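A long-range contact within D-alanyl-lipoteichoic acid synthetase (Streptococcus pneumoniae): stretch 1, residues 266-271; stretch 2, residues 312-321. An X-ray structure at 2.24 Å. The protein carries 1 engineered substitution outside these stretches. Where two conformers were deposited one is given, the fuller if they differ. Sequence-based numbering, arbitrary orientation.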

# COMPACT_ATOMS: atom_id res chain seq x y z
N SER C 266 56.14 2.46 -9.75
CA SER C 266 55.51 3.45 -8.88
C SER C 266 54.13 3.00 -8.37
O SER C 266 53.33 3.81 -7.88
CB SER C 266 55.42 4.82 -9.58
OG SER C 266 54.53 4.78 -10.67
N PHE C 267 53.86 1.70 -8.50
CA PHE C 267 52.66 1.04 -7.97
C PHE C 267 52.67 1.04 -6.44
O PHE C 267 53.63 0.58 -5.82
CB PHE C 267 52.59 -0.41 -8.46
CG PHE C 267 51.81 -0.61 -9.73
CD1 PHE C 267 50.99 -1.73 -9.87
CD2 PHE C 267 51.87 0.30 -10.78
CE1 PHE C 267 50.25 -1.95 -11.03
CE2 PHE C 267 51.13 0.10 -11.95
CZ PHE C 267 50.32 -1.03 -12.07
N THR C 268 51.60 1.55 -5.84
CA THR C 268 51.43 1.54 -4.39
C THR C 268 50.01 1.12 -3.98
O THR C 268 49.02 1.55 -4.57
CB THR C 268 51.83 2.90 -3.73
OG1 THR C 268 51.60 2.84 -2.32
CG2 THR C 268 51.05 4.08 -4.31
N TYR C 269 49.92 0.27 -2.96
CA TYR C 269 48.62 -0.20 -2.49
C TYR C 269 48.24 0.39 -1.14
O TYR C 269 47.35 -0.12 -0.45
CB TYR C 269 48.56 -1.73 -2.44
CG TYR C 269 48.87 -2.42 -3.75
CD1 TYR C 269 49.72 -3.53 -3.80
CD2 TYR C 269 48.32 -1.97 -4.95
CE1 TYR C 269 50.01 -4.17 -5.00
CE2 TYR C 269 48.60 -2.60 -6.16
CZ TYR C 269 49.45 -3.70 -6.17
OH TYR C 269 49.73 -4.33 -7.36
N LEU C 270 48.93 1.46 -0.75
CA LEU C 270 48.71 2.06 0.55
C LEU C 270 47.47 2.94 0.56
O LEU C 270 46.85 3.13 1.61
CB LEU C 270 49.94 2.86 1.00
CG LEU C 270 51.11 2.08 1.59
CD1 LEU C 270 52.37 2.93 1.61
CD2 LEU C 270 50.78 1.56 2.99
N LYS C 271 47.12 3.47 -0.61
CA LYS C 271 45.99 4.37 -0.74
C LYS C 271 44.90 3.71 -1.57
O LYS C 271 45.14 3.35 -2.72
CB LYS C 271 46.42 5.70 -1.36
CG LYS C 271 47.40 6.51 -0.52
CD LYS C 271 47.79 7.80 -1.23
CE LYS C 271 48.43 8.80 -0.28
NZ LYS C 271 48.58 10.14 -0.90
N ASP C 312 59.06 -3.45 -0.12
CA ASP C 312 58.92 -2.54 1.01
C ASP C 312 57.52 -1.93 1.09
O ASP C 312 56.99 -1.74 2.19
CB ASP C 312 59.98 -1.43 0.96
CG ASP C 312 60.09 -0.79 -0.42
OD1 ASP C 312 59.60 0.35 -0.60
OD2 ASP C 312 60.68 -1.42 -1.32
N MET C 313 56.93 -1.63 -0.07
CA MET C 313 55.56 -1.14 -0.17
C MET C 313 54.59 -2.27 0.16
O MET C 313 53.66 -2.08 0.95
CB MET C 313 55.28 -0.58 -1.57
CG MET C 313 53.81 -0.15 -1.86
SD MET C 313 52.66 -1.47 -2.38
CE MET C 313 53.53 -2.19 -3.77
N TYR C 314 54.81 -3.43 -0.45
CA TYR C 314 53.92 -4.59 -0.32
C TYR C 314 53.72 -5.08 1.11
O TYR C 314 52.62 -5.49 1.48
CB TYR C 314 54.38 -5.74 -1.22
CG TYR C 314 53.31 -6.78 -1.47
CD1 TYR C 314 53.29 -7.98 -0.77
CD2 TYR C 314 52.31 -6.56 -2.42
CE1 TYR C 314 52.31 -8.94 -0.99
CE2 TYR C 314 51.31 -7.51 -2.65
CZ TYR C 314 51.32 -8.70 -1.93
OH TYR C 314 50.35 -9.64 -2.15
N GLN C 315 54.78 -5.04 1.92
CA GLN C 315 54.67 -5.43 3.32
C GLN C 315 54.11 -4.30 4.18
O GLN C 315 53.54 -4.55 5.24
CB GLN C 315 56.01 -5.92 3.87
CG GLN C 315 56.60 -7.13 3.14
CD GLN C 315 55.71 -8.37 3.16
OE1 GLN C 315 55.03 -8.66 4.15
NE2 GLN C 315 55.72 -9.12 2.05
N GLN C 316 54.26 -3.07 3.71
CA GLN C 316 53.72 -1.89 4.39
C GLN C 316 52.20 -1.80 4.26
O GLN C 316 51.53 -1.26 5.14
CB GLN C 316 54.38 -0.62 3.85
CG GLN C 316 54.37 0.56 4.81
CD GLN C 316 54.98 1.81 4.19
OE1 GLN C 316 54.54 2.93 4.49
NE2 GLN C 316 55.98 1.63 3.33
N THR C 317 51.66 -2.34 3.15
CA THR C 317 50.21 -2.41 2.93
C THR C 317 49.59 -3.57 3.70
O THR C 317 48.45 -3.48 4.17
CB THR C 317 49.87 -2.58 1.44
OG1 THR C 317 50.37 -3.85 0.98
CG2 THR C 317 50.51 -1.49 0.64
N VAL C 318 50.34 -4.67 3.80
CA VAL C 318 49.94 -5.83 4.60
C VAL C 318 49.85 -5.43 6.08
O VAL C 318 48.90 -5.80 6.77
CB VAL C 318 50.89 -7.04 4.41
CG1 VAL C 318 50.67 -8.12 5.47
CG2 VAL C 318 50.71 -7.64 3.02
N GLN C 319 50.82 -4.65 6.54
CA GLN C 319 50.81 -4.07 7.89
C GLN C 319 49.60 -3.16 8.11
O GLN C 319 49.05 -3.11 9.21
CB GLN C 319 52.10 -3.29 8.15
CG GLN C 319 53.31 -4.15 8.50
CD GLN C 319 54.63 -3.41 8.32
OE1 GLN C 319 54.83 -2.33 8.87
NE2 GLN C 319 55.54 -4.01 7.56
N LYS C 320 49.19 -2.45 7.05
CA LYS C 320 48.02 -1.57 7.11
C LYS C 320 46.72 -2.38 7.17
O LYS C 320 45.77 -2.00 7.87
CB LYS C 320 47.99 -0.62 5.91
CG LYS C 320 47.09 0.58 6.12
CD LYS C 320 47.03 1.50 4.92
CE LYS C 320 45.78 2.35 5.00
NZ LYS C 320 45.75 3.46 4.01
N ILE C 321 46.70 -3.50 6.45
CA ILE C 321 45.59 -4.45 6.44
C ILE C 321 45.45 -5.13 7.81
O ILE C 321 44.38 -5.10 8.41
CB ILE C 321 45.73 -5.50 5.29
CG1 ILE C 321 45.41 -4.84 3.94
CG2 ILE C 321 44.80 -6.70 5.50
CD1 ILE C 321 45.93 -5.59 2.72

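Residues 266-271, an irregular segment without helix or strand, lie against one side of a helix that spans all of 312-321 and runs on beyond both ends. The backbones come closest where the CA atoms of Leu-270 and Thr-317 are 5.3 Å apart; one helical turn earlier, Thr-268 CA and Met-313 CA are separated by 6.5 Å. Met-313, Thr-317 and Lys-320, spaced three to four residues apart, all direct their CA-to-CB bonds toward the loop. Met-313 offers its sulfur to the loop backbone: Tyr-269 N donates a weak hydrogen bond to Met-313 SD (3.3 Å), as expected of a large, poorly polar acceptor. The same sulfur lies oblique to the Tyr-269 ring, with Met-313 SD 4.6 Å from the ring centroid. Farther out, Tyr-269 CE1 meets Tyr-314 CD2 at 4.2 Å, an edge-to-edge apolar contact. Thr-317 turns its methyl to the loop, with CG2 3.4 Å from Tyr-269 C and 3.7 Å from Leu-270 CG, while its OG1 bonds back to Tyr-314 O (2.8 Å), so the hydroxyl is satisfied within the helix. At the last contact, Lys-320 extends with every chi near t, and its NZ donates to Leu-270 O at 2.7 Å, pairing a charged amine with a backbone carbonyl.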